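Local coordinates for designed helical repeat protein (Synthetic construct, PDB 5CWQ) that has no known natural function but was designed computationally to fold into a stack of repeated helices, as an exploration of possible repeat-protein architectures, at residues A[15-18]-A[19-23]; A[104-107]-A[108-111]. All coordinates share one frame; numbering follows the deposited sequence. Where two conformers were deposited one is given.

Interaction 1: A[15-18]-A[19-23]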
loop_
_atom_site.group_PDB
_atom_site.type_symbol
_atom_site.label_atom_id
_atom_site.label_comp_id
_atom_site.label_asym_id
_atom_site.label_seq_id
_atom_site.Cartn_x
_atom_site.Cartn_y
_atom_site.Cartn_z
ATOM N N ARG A 15 -2.549 -8.527 18.000
ATOM C CA ARG A 15 -2.353 -7.591 19.103
ATOM C C ARG A 15 -2.113 -6.175 18.579
ATOM O O ARG A 15 -2.658 -5.206 19.107
ATOM C CB ARG A 15 -1.184 -8.047 19.981
ATOM C CG ARG A 15 -0.743 -7.040 21.032
ATOM C CD ARG A 15 0.570 -6.377 20.637
ATOM N NE ARG A 15 0.939 -5.290 21.541
ATOM C CZ ARG A 15 2.077 -4.606 21.466
ATOM N NH1 ARG A 15 2.973 -4.894 20.529
ATOM N NH2 ARG A 15 2.324 -3.633 22.332
ATOM N N ARG A 16 -1.293 -6.064 17.539
ATOM C CA ARG A 16 -1.022 -4.778 16.908
ATOM C C ARG A 16 -2.290 -4.195 16.291
ATOM O O ARG A 16 -2.540 -2.993 16.383
ATOM C CB ARG A 16 0.064 -4.926 15.840
ATOM C CG ARG A 16 1.484 -4.812 16.376
ATOM C CD ARG A 16 2.493 -5.405 15.405
ATOM N NE ARG A 16 3.802 -4.764 15.505
ATOM C CZ ARG A 16 4.675 -4.977 16.486
ATOM N NH1 ARG A 16 4.383 -5.811 17.475
ATOM N NH2 ARG A 16 5.840 -4.346 16.481
ATOM N N LEU A 17 -3.086 -5.058 15.667
ATOM C CA LEU A 17 -4.332 -4.644 15.029
ATOM C C LEU A 17 -5.323 -4.092 16.050
ATOM O O LEU A 17 -5.963 -3.067 15.814
ATOM C CB LEU A 17 -4.956 -5.820 14.274
ATOM C CG LEU A 17 -6.333 -5.596 13.641
ATOM C CD1 LEU A 17 -6.303 -4.448 12.642
ATOM C CD2 LEU A 17 -6.816 -6.872 12.972
ATOM N N GLN A 18 -5.447 -4.777 17.181
ATOM C CA GLN A 18 -6.386 -4.372 18.221
ATOM C C GLN A 18 -5.972 -3.048 18.856
ATOM O O GLN A 18 -6.814 -2.193 19.128
ATOM C CB GLN A 18 -6.497 -5.458 19.293
ATOM C CG GLN A 18 -7.227 -6.712 18.830
ATOM C CD GLN A 18 -8.673 -6.450 18.449
ATOM O OE1 GLN A 18 -9.145 -6.914 17.410
ATOM N NE2 GLN A 18 -9.387 -5.711 19.291
ATOM N N GLU A 19 -4.675 -2.880 19.090
ATOM C CA GLU A 19 -4.163 -1.633 19.648
ATOM C C GLU A 19 -4.364 -0.483 18.666
ATOM O O GLU A 19 -4.680 0.638 19.067
ATOM C CB GLU A 19 -2.683 -1.770 20.008
ATOM C CG GLU A 19 -2.424 -2.570 21.279
ATOM C CD GLU A 19 -2.977 -1.896 22.523
ATOM O OE1 GLU A 19 -3.313 -0.694 22.457
ATOM O OE2 GLU A 19 -3.077 -2.570 23.570
ATOM N N ALA A 20 -4.182 -0.764 17.380
ATOM C CA ALA A 20 -4.378 0.243 16.343
ATOM C C ALA A 20 -5.854 0.612 16.233
ATOM O O ALA A 20 -6.194 1.761 15.947
ATOM C CB ALA A 20 -3.850 -0.258 15.006
ATOM N N ARG A 21 -6.726 -0.367 16.465
ATOM C CA ARG A 21 -8.167 -0.141 16.420
ATOM C C ARG A 21 -8.615 0.758 17.564
ATOM O O ARG A 21 -9.499 1.598 17.396
ATOM C CB ARG A 21 -8.925 -1.470 16.474
ATOM C CG ARG A 21 -9.061 -2.169 15.130
ATOM C CD ARG A 21 -9.698 -3.541 15.285
ATOM N NE ARG A 21 -9.947 -4.187 13.998
ATOM C CZ ARG A 21 -10.321 -5.457 13.855
ATOM N NH1 ARG A 21 -10.483 -6.233 14.919
ATOM N NH2 ARG A 21 -10.526 -5.956 12.643
ATOM N N LYS A 22 -8.009 0.575 18.733
ATOM C CA LYS A 22 -8.332 1.396 19.893
ATOM C C LYS A 22 -7.789 2.810 19.714
ATOM O O LYS A 22 -8.449 3.785 20.068
ATOM C CB LYS A 22 -7.777 0.763 21.172
ATOM C CG LYS A 22 -8.725 -0.240 21.817
ATOM C CD LYS A 22 -8.009 -1.505 22.264
ATOM C CE LYS A 22 -6.965 -1.225 23.331
ATOM N NZ LYS A 22 -6.275 -2.474 23.755
ATOM N N ARG A 23 -6.587 2.916 19.155
ATOM C CA ARG A 23 -5.999 4.218 18.858
ATOM C C ARG A 23 -6.818 4.921 17.782
ATOM O O ARG A 23 -6.951 6.145 17.789
ATOM C CB ARG A 23 -4.541 4.074 18.414
ATOM C CG ARG A 23 -3.574 3.778 19.552
ATOM C CD ARG A 23 -2.127 3.896 19.097
ATOM N NE ARG A 23 -1.779 2.895 18.090
ATOM C CZ ARG A 23 -1.255 1.699 18.354
ATOM N NH1 ARG A 23 -1.005 1.326 19.604
ATOM N NH2 ARG A 23 -0.979 0.870 17.357
HETATM O O HOH W 1 -0.542 -1.510 16.571
#
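The side chain of R21 reaches back along the helix, and its guanidinium meets L17 and Q18 in different ways. The first contact is apolar: L17 CD2 sits over the guanidinium centre, 3.8 Å from R21 NH2. L17 CG lies anti to the backbone N (chi1 175°), which brings CD2 over the guanidinium while the leucine crosses the extended arginine chain at a slant.

The second is polar. Q18 OE1 takes a weak hydrogen bond from R21 NH1 at 2.9 Å, bent to 124° at the hydrogen. The chain of Q18 bends at chi2 (-63°), bringing OE1 to the guanidinium edge, near its plane, with the two flat groups almost perpendicular. R21 is thus approached over a face by carbon and at an edge by oxygen.

A charge pair lies in the same turn: K22 NZ, in one of two conformers and hence less certainly, forms a salt bridge with E19 OE2 at 3.2 Å, its hydrogen bond weak. A water donating to R16 O and accepting from R23 NH2 is doubtful, both links being only 2.5 Å; R23 also pairs with E42, and R16 with E12.

Beneath these side chains run four successive i to i+4 backbone bonds, exemplified by R21 N to L17 O at 2.9 Å, which identify unbroken alpha-helix.

Within helix 5-30, the inward face bears L17 and A20, which pack on helix 33-57 at E43, L17 also touching A46. L17 and R21 additionally meet K69 of helix 60-86, so this end helix rests on the next two helices in the chain.

Interaction 2: A[104-107]-A[108-111]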
loop_
_atom_site.group_PDB
_atom_site.type_symbol
_atom_site.label_atom_id
_atom_site.label_comp_id
_atom_site.label_asym_id
_atom_site.label_seq_id
_atom_site.Cartn_x
_atom_site.Cartn_y
_atom_site.Cartn_z
ATOM N N VAL A 104 -5.233 -2.824 0.081
ATOM C CA VAL A 104 -5.415 -3.433 -1.236
ATOM C C VAL A 104 -4.331 -4.472 -1.499
ATOM O O VAL A 104 -4.598 -5.520 -2.087
ATOM C CB VAL A 104 -5.393 -2.369 -2.367
ATOM C CG1 VAL A 104 -5.309 -3.023 -3.742
ATOM C CG2 VAL A 104 -6.623 -1.483 -2.292
ATOM N N LEU A 105 -3.108 -4.177 -1.071
ATOM C CA LEU A 105 -2.003 -5.107 -1.248
ATOM C C LEU A 105 -2.290 -6.385 -0.468
ATOM O O LEU A 105 -2.028 -7.490 -0.946
ATOM C CB LEU A 105 -0.684 -4.481 -0.794
ATOM C CG LEU A 105 0.559 -5.368 -0.919
ATOM C CD1 LEU A 105 0.812 -5.761 -2.367
ATOM C CD2 LEU A 105 1.774 -4.661 -0.348
ATOM N N ALA A 106 -2.838 -6.226 0.732
ATOM C CA ALA A 106 -3.222 -7.366 1.550
ATOM C C ALA A 106 -4.301 -8.181 0.841
ATOM O O ALA A 106 -4.250 -9.410 0.834
ATOM C CB ALA A 106 -3.707 -6.905 2.917
ATOM N N LEU A 107 -5.267 -7.494 0.232
ATOM C CA LEU A 107 -6.329 -8.169 -0.510
ATOM C C LEU A 107 -5.760 -8.949 -1.693
ATOM O O LEU A 107 -6.229 -10.040 -2.011
ATOM C CB LEU A 107 -7.372 -7.164 -1.007
ATOM C CG LEU A 107 -8.261 -6.503 0.049
ATOM C CD1 LEU A 107 -9.086 -5.392 -0.581
ATOM C CD2 LEU A 107 -9.168 -7.521 0.717
ATOM N N ALA A 108 -4.754 -8.379 -2.346
ATOM C CA ALA A 108 -4.110 -9.029 -3.479
ATOM C C ALA A 108 -3.390 -10.301 -3.037
ATOM O O ALA A 108 -3.522 -11.349 -3.670
ATOM C CB ALA A 108 -3.137 -8.073 -4.149
ATOM N N GLU A 109 -2.635 -10.197 -1.946
ATOM C CA GLU A 109 -1.908 -11.332 -1.385
ATOM C C GLU A 109 -2.845 -12.490 -1.051
ATOM O O GLU A 109 -2.556 -13.643 -1.370
ATOM C CB GLU A 109 -1.140 -10.902 -0.128
ATOM C CG GLU A 109 0.015 -9.931 -0.399
ATOM C CD GLU A 109 0.510 -9.216 0.850
ATOM O OE1 GLU A 109 -0.243 -9.141 1.844
ATOM O OE2 GLU A 109 1.658 -8.721 0.835
ATOM N N VAL A 110 -3.971 -12.183 -0.414
ATOM C CA VAL A 110 -4.943 -13.215 -0.066
ATOM C C VAL A 110 -5.531 -13.831 -1.331
ATOM O O VAL A 110 -5.668 -15.050 -1.429
ATOM C CB VAL A 110 -6.085 -12.657 0.814
ATOM C CG1 VAL A 110 -7.177 -13.706 1.012
ATOM C CG2 VAL A 110 -5.541 -12.208 2.155
ATOM N N ALA A 111 -5.875 -12.985 -2.295
ATOM C CA ALA A 111 -6.476 -13.450 -3.538
ATOM C C ALA A 111 -5.557 -14.438 -4.245
ATOM O O ALA A 111 -5.998 -15.502 -4.685
ATOM C CB ALA A 111 -6.791 -12.276 -4.445
#
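L105 O accepts the backbone N-H of E109 at 2.9 Å, with 165° at the hydrogen, and three further i to i+4 bonds run beside it: A108 N to V104 O, V110 N to A106 O at 3.1 Å, and A111 N to L107 O. Four such bonds in succession are evidence of a regular alpha-helix through both segments.

Side chains then pack back onto this backbone. CG of E109 sits anti to the carbonyl carbon (chi1 -68°), which turns the chain back over the preceding turn, and the extension beyond CG (chi2 164°) carries the carboxylate to A106 and L105: CG stands 3.2 Å from L105 O, OE1 lies 3.5 Å from A106 CA, and OE2 is 3.9 Å from L105 CG. The leucine and glutamate side chains cross at a slant. Although E109 is a buried residue, its OE2 has polar partners on helix 33-57: a weak hydrogen bond from Q48 NE2 and a long, weak ion pair with R52 NE.

Smaller groups pack against carbonyl oxygens, A108 CB at 3.4 Å from L105 O and V110 CG2 at 3.4 Å from A106 O.

Four other helices touch helix 90-114 here. A106 and V110 meet V47 and A51 of helix 33-57, L107 lies on S67 and A70 of helix 60-86, V104 packs on A127 of helix 117-144, and A108 touches V167 of helix 147-171.

In the fold
Both contacts are local, each within one helix, and their centres lie 20 Å apart with nearest atoms about 10 Å away and no touch. Interaction 1, on the first helix, has its centre 19 Å from the centre of the chain; it is partly buried, and four of its nine residues are exposed. Interaction 2, at 10 Å from that centre, is buried. Their chemistry follows: charged and amide groups dominate 15-23, whereas 104-111 is mostly alanine, valine and leucine, with one glutamate whose polar partners come from another helix. Helices 33-57 and 60-86 touch both interactions, and therefore link the end helix to the interior of the stack.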